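Local coordinates for Lin2118 protein (Listeria innocua, PDB 3OOU) that probably binds specific DNA sequences as a transcription regulator, through the C-terminal AraC-type domain, with two helix-turn-helix motifs, that makes up this chain, at residues R58-A62 / I76-Y82; I6-L11 / Y37-F42; N55-V59 / Q91-T96. All blocks are in the same frame, centred on the assembly; numbering follows the deposited sequence. Where two conformers were deposited one is given.

Contact 1 of 3, residues R58-A62 / I76-Y82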
ATOM      1  N   ARG A  58      -1.628   2.476  -0.168  1.00 13.76           N
ATOM      2  CA  ARG A  58      -2.842   1.676  -0.094  1.00 13.30           C
ATOM      3  C   ARG A  58      -3.860   2.247   0.880  1.00 13.62           C
ATOM      4  O   ARG A  58      -5.060   2.268   0.590  1.00 14.09           O
ATOM      5  CB  ARG A  58      -2.484   0.248   0.298  1.00 12.79           C
ATOM      6  CG  ARG A  58      -1.798  -0.510  -0.827  1.00 12.57           C
ATOM      7  CD  ARG A  58      -1.314  -1.867  -0.362  1.00 12.89           C
ATOM      8  NE  ARG A  58      -1.074  -2.737  -1.512  1.00 14.12           N
ATOM      9  CZ  ARG A  58      -0.505  -3.937  -1.447  1.00 14.30           C
ATOM     10  NH1 ARG A  58      -0.078  -4.414  -0.280  1.00 14.71           N
ATOM     11  NH2 ARG A  58      -0.360  -4.664  -2.554  1.00 15.08           N
ATOM     12  N   VAL A  59      -3.383   2.720   2.030  1.00 13.84           N
ATOM     13  CA  VAL A  59      -4.276   3.305   3.030  1.00 14.21           C
ATOM     14  C   VAL A  59      -4.907   4.592   2.496  1.00 14.75           C
ATOM     15  O   VAL A  59      -6.082   4.856   2.752  1.00 15.51           O
ATOM     16  CB  VAL A  59      -3.564   3.513   4.392  1.00 13.77           C
ATOM     17  CG1 VAL A  59      -4.398   4.386   5.323  1.00 14.82           C
ATOM     18  CG2 VAL A  59      -3.286   2.166   5.047  1.00 14.43           C
ATOM     19  N   ASN A  60      -4.147   5.370   1.727  1.00 15.28           N
ATOM     20  CA  ASN A  60      -4.715   6.582   1.132  1.00 16.26           C
ATOM     21  C   ASN A  60      -5.868   6.281   0.186  1.00 16.04           C
ATOM     22  O   ASN A  60      -6.843   7.019   0.152  1.00 16.88           O
ATOM     23  CB  ASN A  60      -3.644   7.444   0.464  1.00 17.11           C
ATOM     24  CG  ASN A  60      -2.858   8.263   1.472  1.00 19.14           C
ATOM     25  OD1 ASN A  60      -3.305   8.472   2.604  1.00 21.89           O
ATOM     26  ND2 ASN A  60      -1.682   8.717   1.073  1.00 21.68           N
ATOM     27  N   TYR A  61      -5.768   5.183  -0.556  1.00 15.59           N
ATOM     28  CA  TYR A  61      -6.888   4.737  -1.367  1.00 15.65           C
ATOM     29  C   TYR A  61      -8.068   4.305  -0.493  1.00 15.56           C
ATOM     30  O   TYR A  61      -9.203   4.736  -0.715  1.00 15.41           O
ATOM     31  CB  TYR A  61      -6.476   3.586  -2.288  1.00 15.71           C
ATOM     32  CG  TYR A  61      -7.588   3.205  -3.232  1.00 16.87           C
ATOM     33  CD1 TYR A  61      -7.808   3.959  -4.377  1.00 19.06           C
ATOM     34  CD2 TYR A  61      -8.427   2.121  -2.975  1.00 19.32           C
ATOM     35  CE1 TYR A  61      -8.809   3.658  -5.254  1.00 21.34           C
ATOM     36  CE2 TYR A  61      -9.463   1.803  -3.872  1.00 20.50           C
ATOM     37  CZ  TYR A  61      -9.632   2.592  -5.013  1.00 21.80           C
ATOM     38  OH  TYR A  61     -10.612   2.359  -5.949  1.00 24.85           O
ATOM     39  N   ALA A  62      -7.787   3.459   0.498  1.00 15.64           N
ATOM     40  CA  ALA A  62      -8.823   2.894   1.364  1.00 15.76           C
ATOM     41  C   ALA A  62      -9.634   3.981   2.046  1.00 16.66           C
ATOM     42  O   ALA A  62     -10.859   3.880   2.132  1.00 16.92           O
ATOM     43  CB  ALA A  62      -8.203   1.964   2.405  1.00 15.68           C
ATOM     44  N   ILE A  76     -13.526  -3.372   0.913  1.00 19.90           N
ATOM     45  CA  ILE A  76     -12.701  -2.192   0.595  1.00 19.75           C
ATOM     46  C   ILE A  76     -11.209  -2.449   0.843  1.00 18.60           C
ATOM     47  O   ILE A  76     -10.359  -2.045   0.036  1.00 18.47           O
ATOM     48  CB  ILE A  76     -13.192  -0.922   1.316  1.00 20.30           C
ATOM     49  CG1 ILE A  76     -14.517  -0.479   0.691  1.00 21.73           C
ATOM     50  CG2 ILE A  76     -12.137   0.196   1.221  1.00 21.25           C
ATOM     51  CD1 ILE A  76     -15.283   0.565   1.485  1.00 24.68           C
ATOM     52  N   ALA A  77     -10.897  -3.148   1.935  1.00 17.54           N
ATOM     53  CA  ALA A  77      -9.523  -3.545   2.220  1.00 17.06           C
ATOM     54  C   ALA A  77      -8.970  -4.403   1.082  1.00 16.61           C
ATOM     55  O   ALA A  77      -7.830  -4.218   0.651  1.00 16.09           O
ATOM     56  CB  ALA A  77      -9.454  -4.291   3.534  1.00 17.49           C
ATOM     57  N   GLY A  78      -9.802  -5.310   0.575  1.00 16.91           N
ATOM     58  CA  GLY A  78      -9.416  -6.153  -0.554  1.00 17.70           C
ATOM     59  C   GLY A  78      -9.098  -5.330  -1.790  1.00 18.08           C
ATOM     60  O   GLY A  78      -8.086  -5.566  -2.461  1.00 18.69           O
ATOM     61  N   LYS A  79      -9.946  -4.344  -2.074  1.00 18.36           N
ATOM     62  CA  LYS A  79      -9.747  -3.466  -3.230  1.00 18.87           C
ATOM     63  C   LYS A  79      -8.504  -2.598  -3.079  1.00 18.00           C
ATOM     64  O   LYS A  79      -7.972  -2.095  -4.065  1.00 18.56           O
ATOM     65  CB  LYS A  79     -10.965  -2.574  -3.435  1.00 19.74           C
ATOM     66  CG  LYS A  79     -12.203  -3.316  -3.880  1.00 22.68           C
ATOM     67  CD  LYS A  79     -13.342  -2.338  -3.969  1.00 27.27           C
ATOM     68  CE  LYS A  79     -14.524  -2.920  -4.688  1.00 29.66           C
ATOM     69  NZ  LYS A  79     -15.348  -1.817  -5.246  1.00 31.47           N
ATOM     70  N   SER A  80      -8.047  -2.433  -1.838  1.00 16.75           N
ATOM     71  CA  SER A  80      -6.898  -1.587  -1.531  1.00 16.05           C
ATOM     72  C   SER A  80      -5.592  -2.381  -1.498  1.00 15.50           C
ATOM     73  O   SER A  80      -4.521  -1.808  -1.307  1.00 15.96           O
ATOM     74  CB  SER A  80      -7.113  -0.870  -0.196  1.00 15.79           C
ATOM     75  OG  SER A  80      -8.347  -0.166  -0.206  1.00 17.25           O
ATOM     76  N   GLY A  81      -5.686  -3.694  -1.684  1.00 15.68           N
ATOM     77  CA  GLY A  81      -4.510  -4.555  -1.706  1.00 15.87           C
ATOM     78  C   GLY A  81      -4.210  -5.333  -0.437  1.00 16.37           C
ATOM     79  O   GLY A  81      -3.089  -5.823  -0.268  1.00 17.25           O
ATOM     80  N   TYR A  82      -5.197  -5.458   0.452  1.00 16.04           N
ATOM     81  CA  TYR A  82      -5.026  -6.221   1.700  1.00 16.62           C
ATOM     82  C   TYR A  82      -5.833  -7.501   1.710  1.00 17.68           C
ATOM     83  O   TYR A  82      -7.030  -7.493   1.405  1.00 18.79           O
ATOM     84  CB  TYR A  82      -5.436  -5.392   2.915  1.00 15.95           C
ATOM     85  CG  TYR A  82      -4.535  -4.216   3.157  1.00 14.83           C
ATOM     86  CD1 TYR A  82      -3.387  -4.337   3.946  1.00 14.33           C
ATOM     87  CD2 TYR A  82      -4.806  -2.991   2.566  1.00 14.30           C
ATOM     88  CE1 TYR A  82      -2.540  -3.244   4.149  1.00 14.14           C
ATOM     89  CE2 TYR A  82      -3.985  -1.903   2.763  1.00 14.65           C
ATOM     90  CZ  TYR A  82      -2.853  -2.026   3.546  1.00 13.89           C
ATOM     91  OH  TYR A  82      -2.055  -0.921   3.716  1.00 15.29           O
TER
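The hydroxyl of S80, which faces A62 and Y61 across the contact, donates through OG to I76 O at 2.8 Å, 36° above the carbonyl plane. The same oxygen also receives a weak bond from S80 N. Turned back into its own helix in this way, S80 meets residues 58-62 through packing, with no hydrogen bond to them: OG lies 3.4 Å from A62 CB and 3.6 Å from Y61 CD2, the latter at the edge of the tyrosine ring and near its plane. The other side of the contact belongs to R58. Its chain is extended from CG to NE and runs past the end of helix 73-79, with CG 3.1 Å from S80 O. The guanidinium then lies with one face to G81 O; NH1 is 3.3 Å from that oxygen, but the angle is too poor for a hydrogen bond. The polar end is held elsewhere, by a bond from NE to F18 O. Y82 packs obliquely against the root of the arginine, its CE2 3.6 Å from R58 CB, while its OH lies 3.6 Å from V59 CG2 and has its polar partner in the side-chain amide of N55. What brings these groups together is a Schellman motif: G81 leaves the helix with a positive phi of 100°, and the amides of G81 and Y82 bond back to G78 O and A77 O. Helix, glycine turn and following tyrosine form the first half of the second helix-turn-helix of the AraC fold, seated here on the long helix that joins the two motifs.

Contact 2 of 3, residues I6-L11 / Y37-F42; sequences IIQNVL and YLGQLF
I6 meets three residues of helix 35-46. Its CD1 comes to the edge of the Y37 ring, 4.1 Å from CE2, its CB lies 4.0 Å from L41 CD2, and its CG2 approaches L38. With CG1 anti to the carbonyl carbon (chi1 -65°) and the chain extended beyond it, CD1 is carried to the tyrosine, while CG2 is left facing L38 and L41. I7 follows with CD1 3.6 Å from F42 CD1, though this holds for one of two deposited conformers. A turn later V10 divides its methyls, CG2 touching L38 CD1 at 3.6 Å and CG1 meeting the edge of the F42 ring at 4.2 Å from CE1. L11 ends the series, its CD2 4.0 Å from F42 CE1. No hydrogen bond crosses; the two segments are joined by apolar packing, and their short axes pass 10.7 Å apart at -95°. Beyond the pair, L38 continues onto L24 and L27 of helix 24-31, and F42 meets Y53 edge-to-face. This near-perpendicular apolar packing is that of a three-helix unit in which helix 6-17 backs the first helix-turn-helix, made of helices 24-31 and 35-46, the latter in the position of the recognition helix.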
ATOM      1  N   ILE A   6      15.708   2.759 -12.197  1.00 31.64           N
ATOM      2  CA  ILE A   6      14.918   1.669 -11.624  1.00 29.03           C
ATOM      3  C   ILE A   6      13.845   2.165 -10.646  1.00 27.16           C
ATOM      4  O   ILE A   6      12.704   1.695 -10.677  1.00 25.90           O
ATOM      5  CB  ILE A   6      15.847   0.650 -10.911  1.00 28.95           C
ATOM      6  CG1 ILE A   6      16.772  -0.025 -11.929  1.00 29.09           C
ATOM      7  CG2 ILE A   6      15.033  -0.382 -10.127  1.00 28.68           C
ATOM      8  CD1 ILE A   6      17.982  -0.731 -11.317  1.00 29.00           C
ATOM      9  N   ILE A   7      14.228   3.111  -9.790  1.00 26.25           N
ATOM     10  CA  ILE A   7      13.312   3.653  -8.791  0.50 25.44           C
ATOM     11  C   ILE A   7      12.064   4.275  -9.444  1.00 25.45           C
ATOM     12  O   ILE A   7      10.955   4.091  -8.955  1.00 24.88           O
ATOM     13  CB  ILE A   7      14.041   4.620  -7.807  0.50 25.31           C
ATOM     14  CG1 ILE A   7      13.173   4.927  -6.580  0.50 24.71           C
ATOM     15  CG2 ILE A   7      14.517   5.884  -8.509  0.50 25.49           C
ATOM     16  CD1 ILE A   7      12.954   3.734  -5.685  0.50 23.81           C
ATOM     17  N   GLN A   8      12.242   4.979 -10.563  1.00 25.62           N
ATOM     18  CA  GLN A   8      11.098   5.550 -11.275  1.00 25.92           C
ATOM     19  C   GLN A   8      10.145   4.471 -11.778  1.00 25.52           C
ATOM     20  O   GLN A   8       8.931   4.610 -11.657  1.00 25.33           O
ATOM     21  CB  GLN A   8      11.556   6.419 -12.440  1.00 26.40           C
ATOM     22  CG  GLN A   8      12.247   7.692 -12.018  1.00 28.18           C
ATOM     23  CD  GLN A   8      12.767   8.475 -13.200  1.00 30.76           C
ATOM     24  OE1 GLN A   8      12.125   8.538 -14.248  1.00 31.64           O
ATOM     25  NE2 GLN A   8      13.931   9.085 -13.035  1.00 32.65           N
ATOM     26  N   ASN A   9      10.701   3.399 -12.341  1.00 25.59           N
ATOM     27  CA  ASN A   9       9.894   2.286 -12.839  1.00 25.82           C
ATOM     28  C   ASN A   9       9.084   1.582 -11.750  1.00 24.82           C
ATOM     29  O   ASN A   9       7.923   1.228 -11.959  1.00 24.71           O
ATOM     30  CB  ASN A   9      10.768   1.281 -13.595  1.00 26.54           C
ATOM     31  CG  ASN A   9      11.290   1.836 -14.905  1.00 28.96           C
ATOM     32  OD1 ASN A   9      10.603   2.596 -15.588  1.00 31.66           O
ATOM     33  ND2 ASN A   9      12.511   1.453 -15.266  1.00 31.56           N
ATOM     34  N   VAL A  10       9.704   1.397 -10.587  1.00 24.22           N
ATOM     35  CA  VAL A  10       9.045   0.809  -9.426  1.00 23.76           C
ATOM     36  C   VAL A  10       7.924   1.700  -8.902  1.00 23.15           C
ATOM     37  O   VAL A  10       6.822   1.220  -8.635  1.00 22.58           O
ATOM     38  CB  VAL A  10      10.072   0.504  -8.306  1.00 23.71           C
ATOM     39  CG1 VAL A  10       9.384   0.187  -6.977  1.00 24.42           C
ATOM     40  CG2 VAL A  10      10.970  -0.646  -8.733  1.00 24.67           C
ATOM     41  N   LEU A  11       8.205   2.998  -8.773  1.00 22.82           N
ATOM     42  CA  LEU A  11       7.204   3.943  -8.296  1.00 22.71           C
ATOM     43  C   LEU A  11       5.990   3.956  -9.215  1.00 22.94           C
ATOM     44  O   LEU A  11       4.856   3.921  -8.745  1.00 23.04           O
ATOM     45  CB  LEU A  11       7.793   5.350  -8.138  1.00 22.67           C
ATOM     46  CG  LEU A  11       8.825   5.561  -7.024  1.00 21.81           C
ATOM     47  CD1 LEU A  11       9.490   6.920  -7.155  1.00 22.15           C
ATOM     48  CD2 LEU A  11       8.207   5.396  -5.634  1.00 21.21           C
ATOM     49  N   TYR A  37      18.623  -5.835  -3.248  1.00 14.93           N
ATOM     50  CA  TYR A  37      19.093  -4.577  -3.823  1.00 14.75           C
ATOM     51  C   TYR A  37      17.933  -3.615  -4.062  1.00 14.51           C
ATOM     52  O   TYR A  37      18.030  -2.432  -3.746  1.00 14.30           O
ATOM     53  CB  TYR A  37      19.857  -4.815  -5.124  1.00 15.26           C
ATOM     54  CG  TYR A  37      20.118  -3.541  -5.903  1.00 15.48           C
ATOM     55  CD1 TYR A  37      21.098  -2.633  -5.489  1.00 15.62           C
ATOM     56  CD2 TYR A  37      19.373  -3.232  -7.045  1.00 17.04           C
ATOM     57  CE1 TYR A  37      21.331  -1.464  -6.201  1.00 18.13           C
ATOM     58  CE2 TYR A  37      19.595  -2.063  -7.759  1.00 17.88           C
ATOM     59  CZ  TYR A  37      20.577  -1.187  -7.336  1.00 18.86           C
ATOM     60  OH  TYR A  37      20.793  -0.036  -8.051  1.00 21.06           O
ATOM     61  N   LEU A  38      16.839  -4.128  -4.625  1.00 13.86           N
ATOM     62  CA  LEU A  38      15.665  -3.291  -4.832  1.00 14.37           C
ATOM     63  C   LEU A  38      15.208  -2.633  -3.522  1.00 13.85           C
ATOM     64  O   LEU A  38      14.911  -1.440  -3.505  1.00 13.76           O
ATOM     65  CB  LEU A  38      14.536  -4.098  -5.467  1.00 15.07           C
ATOM     66  CG  LEU A  38      13.298  -3.320  -5.868  1.00 17.80           C
ATOM     67  CD1 LEU A  38      13.655  -2.238  -6.895  1.00 20.24           C
ATOM     68  CD2 LEU A  38      12.255  -4.287  -6.412  1.00 20.99           C
ATOM     69  N   GLY A  39      15.164  -3.404  -2.434  1.00 13.47           N
ATOM     70  CA  GLY A  39      14.780  -2.856  -1.133  1.00 13.82           C
ATOM     71  C   GLY A  39      15.744  -1.787  -0.652  1.00 14.03           C
ATOM     72  O   GLY A  39      15.329  -0.754  -0.115  1.00 14.31           O
ATOM     73  N   GLN A  40      17.037  -2.031  -0.858  1.00 14.80           N
ATOM     74  CA  GLN A  40      18.076  -1.092  -0.415  1.00 15.38           C
ATOM     75  C   GLN A  40      18.041   0.205  -1.198  1.00 16.11           C
ATOM     76  O   GLN A  40      18.147   1.286  -0.623  1.00 16.61           O
ATOM     77  CB  GLN A  40      19.460  -1.722  -0.538  1.00 15.64           C
ATOM     78  CG  GLN A  40      19.667  -2.877   0.405  1.00 17.24           C
ATOM     79  CD  GLN A  40      20.908  -3.665   0.082  1.00 17.79           C
ATOM     80  OE1 GLN A  40      21.230  -3.881  -1.085  1.00 18.68           O
ATOM     81  NE2 GLN A  40      21.614  -4.106   1.116  1.00 19.36           N
ATOM     82  N   LEU A  41      17.899   0.085  -2.514  1.00 16.62           N
ATOM     83  CA  LEU A  41      17.795   1.238  -3.392  1.00 17.20           C
ATOM     84  C   LEU A  41      16.548   2.051  -3.033  1.00 17.27           C
ATOM     85  O   LEU A  41      16.592   3.287  -2.987  1.00 17.62           O
ATOM     86  CB  LEU A  41      17.758   0.785  -4.856  1.00 17.45           C
ATOM     87  CG  LEU A  41      17.581   1.868  -5.919  1.00 19.06           C
ATOM     88  CD1 LEU A  41      18.781   2.814  -5.963  1.00 20.87           C
ATOM     89  CD2 LEU A  41      17.339   1.225  -7.275  1.00 21.24           C
ATOM     90  N   PHE A  42      15.450   1.348  -2.742  1.00 17.19           N
ATOM     91  CA  PHE A  42      14.219   2.008  -2.334  1.00 17.77           C
ATOM     92  C   PHE A  42      14.404   2.779  -1.025  1.00 18.86           C
ATOM     93  O   PHE A  42      14.043   3.962  -0.951  1.00 19.15           O
ATOM     94  CB  PHE A  42      13.047   1.019  -2.250  1.00 17.57           C
ATOM     95  CG  PHE A  42      11.703   1.687  -2.266  1.00 17.53           C
ATOM     96  CD1 PHE A  42      10.969   1.768  -3.446  1.00 17.42           C
ATOM     97  CD2 PHE A  42      11.186   2.262  -1.112  1.00 18.30           C
ATOM     98  CE1 PHE A  42       9.735   2.401  -3.475  1.00 17.80           C
ATOM     99  CE2 PHE A  42       9.949   2.897  -1.129  1.00 18.37           C
ATOM    100  CZ  PHE A  42       9.220   2.963  -2.310  1.00 18.05           C
TER

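Contact 3 of 3, residues N55-V59 / Q91-T96; sequences NRYRV and QFKKHT
Helices 50-68 and 85-96 pass almost at right angles, the axes of the short segments 9.4 Å apart and crossing at -92°, and V59 and F92 come within 5.7 Å between their CA atoms. V59 makes use of that closeness as a knob in the hole formed by Q91, F92, H95 and T96. Its CG1, anti to the backbone N (chi1 168°), reaches 3.5 Å from T96 CG2 and 3.8 Å from F92 CD1. H95 lies flat against the helix: R56 CA sits over the centre of one ring face, and R56 CB makes a CH-pi contact 3.9 Å from the centroid of the H95 ring, while K94 CG covers the opposite face. In the conformer given, one of two deposited, the guanidinium of R56 reaches a salt bridge with E48. At the far end the amides of N55 and Q91 stack, their planes 23° apart and N55 CG 3.2 Å from Q91 OE1. That same OE1 also lies in plane at the edge of the H95 ring. T96 OG1 donates to F92 O at 2.9 Å, joining T96 N on that carbonyl. This right-angle seat on the linking helix belongs to the second helix-turn-helix of an AraC-type domain, in which helix 85-96 has the position of the recognition helix.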
ATOM      1  N   ASN A  55       2.190   0.647   2.081  1.00 12.97           N
ATOM      2  CA  ASN A  55       1.086   0.761   3.036  1.00 13.39           C
ATOM      3  C   ASN A  55       0.451   2.154   3.040  1.00 13.57           C
ATOM      4  O   ASN A  55      -0.775   2.262   3.024  1.00 13.99           O
ATOM      5  CB  ASN A  55       1.526   0.345   4.450  1.00 13.83           C
ATOM      6  CG  ASN A  55       1.525  -1.167   4.645  1.00 14.72           C
ATOM      7  OD1 ASN A  55       2.537  -1.762   5.043  1.00 18.53           O
ATOM      8  ND2 ASN A  55       0.393  -1.794   4.372  1.00 13.58           N
ATOM      9  N   ARG A  56       1.260   3.215   3.054  1.00 13.53           N
ATOM     10  CA  ARG A  56       0.691   4.560   3.013  0.50 13.93           C
ATOM     11  C   ARG A  56      -0.126   4.757   1.732  1.00 13.79           C
ATOM     12  O   ARG A  56      -1.228   5.318   1.774  1.00 13.97           O
ATOM     13  CB  ARG A  56       1.767   5.642   3.164  0.50 14.39           C
ATOM     14  CG  ARG A  56       1.182   7.019   3.500  0.50 15.86           C
ATOM     15  CD  ARG A  56       2.256   8.095   3.587  0.50 18.37           C
ATOM     16  NE  ARG A  56       3.250   7.917   2.540  0.50 20.21           N
ATOM     17  CZ  ARG A  56       4.469   7.434   2.743  0.50 21.10           C
ATOM     18  NH1 ARG A  56       4.861   7.106   3.967  0.50 22.32           N
ATOM     19  NH2 ARG A  56       5.297   7.288   1.722  0.50 21.52           N
ATOM     20  N   TYR A  57       0.407   4.281   0.606  1.00 13.96           N
ATOM     21  CA  TYR A  57      -0.253   4.414  -0.688  1.00 14.35           C
ATOM     22  C   TYR A  57      -1.618   3.706  -0.673  1.00 13.94           C
ATOM     23  O   TYR A  57      -2.637   4.271  -1.073  1.00 14.37           O
ATOM     24  CB  TYR A  57       0.649   3.864  -1.810  1.00 14.48           C
ATOM     25  CG  TYR A  57       0.187   4.246  -3.197  1.00 16.62           C
ATOM     26  CD1 TYR A  57       0.680   5.389  -3.825  1.00 19.12           C
ATOM     27  CD2 TYR A  57      -0.758   3.474  -3.877  1.00 17.38           C
ATOM     28  CE1 TYR A  57       0.248   5.751  -5.096  1.00 21.31           C
ATOM     29  CE2 TYR A  57      -1.198   3.830  -5.150  1.00 20.16           C
ATOM     30  CZ  TYR A  57      -0.687   4.966  -5.754  1.00 21.33           C
ATOM     31  OH  TYR A  57      -1.125   5.333  -7.015  1.00 24.63           O
ATOM     32  N   ARG A  58      -1.628   2.476  -0.168  1.00 13.76           N
ATOM     33  CA  ARG A  58      -2.842   1.676  -0.094  1.00 13.30           C
ATOM     34  C   ARG A  58      -3.860   2.247   0.880  1.00 13.62           C
ATOM     35  O   ARG A  58      -5.060   2.268   0.590  1.00 14.09           O
ATOM     36  CB  ARG A  58      -2.484   0.248   0.298  1.00 12.79           C
ATOM     37  CG  ARG A  58      -1.798  -0.510  -0.827  1.00 12.57           C
ATOM     38  CD  ARG A  58      -1.314  -1.867  -0.362  1.00 12.89           C
ATOM     39  NE  ARG A  58      -1.074  -2.737  -1.512  1.00 14.12           N
ATOM     40  CZ  ARG A  58      -0.505  -3.937  -1.447  1.00 14.30           C
ATOM     41  NH1 ARG A  58      -0.078  -4.414  -0.280  1.00 14.71           N
ATOM     42  NH2 ARG A  58      -0.360  -4.664  -2.554  1.00 15.08           N
ATOM     43  N   VAL A  59      -3.383   2.720   2.030  1.00 13.84           N
ATOM     44  CA  VAL A  59      -4.276   3.305   3.030  1.00 14.21           C
ATOM     45  C   VAL A  59      -4.907   4.592   2.496  1.00 14.75           C
ATOM     46  O   VAL A  59      -6.082   4.856   2.752  1.00 15.51           O
ATOM     47  CB  VAL A  59      -3.564   3.513   4.392  1.00 13.77           C
ATOM     48  CG1 VAL A  59      -4.398   4.386   5.323  1.00 14.82           C
ATOM     49  CG2 VAL A  59      -3.286   2.166   5.047  1.00 14.43           C
ATOM     50  N   GLN A  91      -2.308  -1.177   9.872  1.00 19.65           N
ATOM     51  CA  GLN A  91      -1.743  -0.239   8.911  1.00 18.98           C
ATOM     52  C   GLN A  91      -2.593   1.009   8.695  1.00 19.13           C
ATOM     53  O   GLN A  91      -2.056   2.110   8.558  1.00 19.18           O
ATOM     54  CB  GLN A  91      -1.456  -0.954   7.587  1.00 18.46           C
ATOM     55  CG  GLN A  91      -0.297  -1.949   7.671  1.00 18.64           C
ATOM     56  CD  GLN A  91       1.002  -1.302   8.123  1.00 19.45           C
ATOM     57  OE1 GLN A  91       1.329  -0.186   7.718  1.00 19.26           O
ATOM     58  NE2 GLN A  91       1.744  -2.002   8.973  1.00 20.60           N
ATOM     59  N   PHE A  92      -3.912   0.839   8.675  1.00 18.91           N
ATOM     60  CA  PHE A  92      -4.820   1.973   8.537  1.00 19.53           C
ATOM     61  C   PHE A  92      -4.671   2.906   9.741  1.00 20.55           C
ATOM     62  O   PHE A  92      -4.579   4.125   9.580  1.00 20.63           O
ATOM     63  CB  PHE A  92      -6.276   1.512   8.392  1.00 19.18           C
ATOM     64  CG  PHE A  92      -7.206   2.589   7.904  1.00 19.43           C
ATOM     65  CD1 PHE A  92      -7.521   2.692   6.556  1.00 19.58           C
ATOM     66  CD2 PHE A  92      -7.762   3.513   8.793  1.00 19.77           C
ATOM     67  CE1 PHE A  92      -8.383   3.696   6.095  1.00 19.52           C
ATOM     68  CE2 PHE A  92      -8.613   4.518   8.334  1.00 19.47           C
ATOM     69  CZ  PHE A  92      -8.930   4.604   6.988  1.00 20.07           C
ATOM     70  N   LYS A  93      -4.624   2.320  10.938  1.00 21.78           N
ATOM     71  CA  LYS A  93      -4.437   3.094  12.168  1.00 23.41           C
ATOM     72  C   LYS A  93      -3.114   3.855  12.141  1.00 23.90           C
ATOM     73  O   LYS A  93      -3.061   5.032  12.504  1.00 24.32           O
ATOM     74  CB  LYS A  93      -4.514   2.172  13.394  1.00 24.00           C
ATOM     75  CG  LYS A  93      -4.220   2.833  14.747  1.00 26.41           C
ATOM     76  CD  LYS A  93      -5.269   3.866  15.126  1.00 29.21           C
ATOM     77  CE  LYS A  93      -4.925   4.524  16.455  1.00 31.75           C
ATOM     78  NZ  LYS A  93      -5.919   5.560  16.835  1.00 33.20           N
ATOM     79  N   LYS A  94      -2.057   3.175  11.704  1.00 24.05           N
ATOM     80  CA  LYS A  94      -0.720   3.766  11.628  1.00 24.83           C
ATOM     81  C   LYS A  94      -0.675   4.998  10.718  1.00 25.11           C
ATOM     82  O   LYS A  94      -0.073   6.020  11.069  1.00 25.73           O
ATOM     83  CB  LYS A  94       0.295   2.713  11.175  1.00 24.62           C
ATOM     84  CG  LYS A  94       1.720   3.229  11.006  1.00 25.64           C
ATOM     85  CD  LYS A  94       2.663   2.138  10.539  1.00 26.91           C
ATOM     86  CE  LYS A  94       4.092   2.652  10.488  1.00 28.79           C
ATOM     87  NZ  LYS A  94       5.000   1.707   9.795  1.00 29.50           N
ATOM     88  N   HIS A  95      -1.336   4.911   9.569  1.00 24.78           N
ATOM     89  CA  HIS A  95      -1.207   5.940   8.535  1.00 24.98           C
ATOM     90  C   HIS A  95      -2.274   7.039   8.538  1.00 25.62           C
ATOM     91  O   HIS A  95      -2.089   8.086   7.903  1.00 26.44           O
ATOM     92  CB  HIS A  95      -1.041   5.293   7.153  1.00 24.34           C
ATOM     93  CG  HIS A  95       0.294   4.642   6.961  1.00 23.52           C
ATOM     94  ND1 HIS A  95       1.446   5.367   6.738  1.00 23.20           N
ATOM     95  CD2 HIS A  95       0.668   3.341   6.983  1.00 22.62           C
ATOM     96  CE1 HIS A  95       2.471   4.541   6.625  1.00 22.84           C
ATOM     97  NE2 HIS A  95       2.025   3.304   6.766  1.00 23.34           N
ATOM     98  N   THR A  96      -3.376   6.825   9.256  1.00 25.74           N
ATOM     99  CA  THR A  96      -4.409   7.865   9.384  1.00 26.17           C
ATOM    100  C   THR A  96      -4.548   8.396  10.809  1.00 27.05           C
ATOM    101  O   THR A  96      -5.120   9.468  11.020  1.00 27.47           O
ATOM    102  CB  THR A  96      -5.812   7.402   8.918  1.00 25.71           C
ATOM    103  OG1 THR A  96      -6.341   6.453   9.850  1.00 24.80           O
ATOM    104  CG2 THR A  96      -5.773   6.805   7.510  1.00 25.03           C
TER

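Contacts 1 and 3 share helix 50-68, where V59 touches both partners: Y82 in contact 1 and helix 85-96 in contact 3; their centres are 9 Å apart, each 7 Å from the centre of the chain. Together they seat both helices of the second helix-turn-helix on that linking helix, and Y82 of contact 1 meets N55 and Q91 of contact 3. Contact 1 is mostly buried; contact 3 is partly so. Contact 2 stands apart, 22 and 20 Å away between centres, in the first helix-turn-helix unit, where it is partly buried. Its chemistry is purely apolar, whereas contact 1 mixes a capped helix end with an arginine, and contact 3 combines a valine knob with stacked amides and a histidine face.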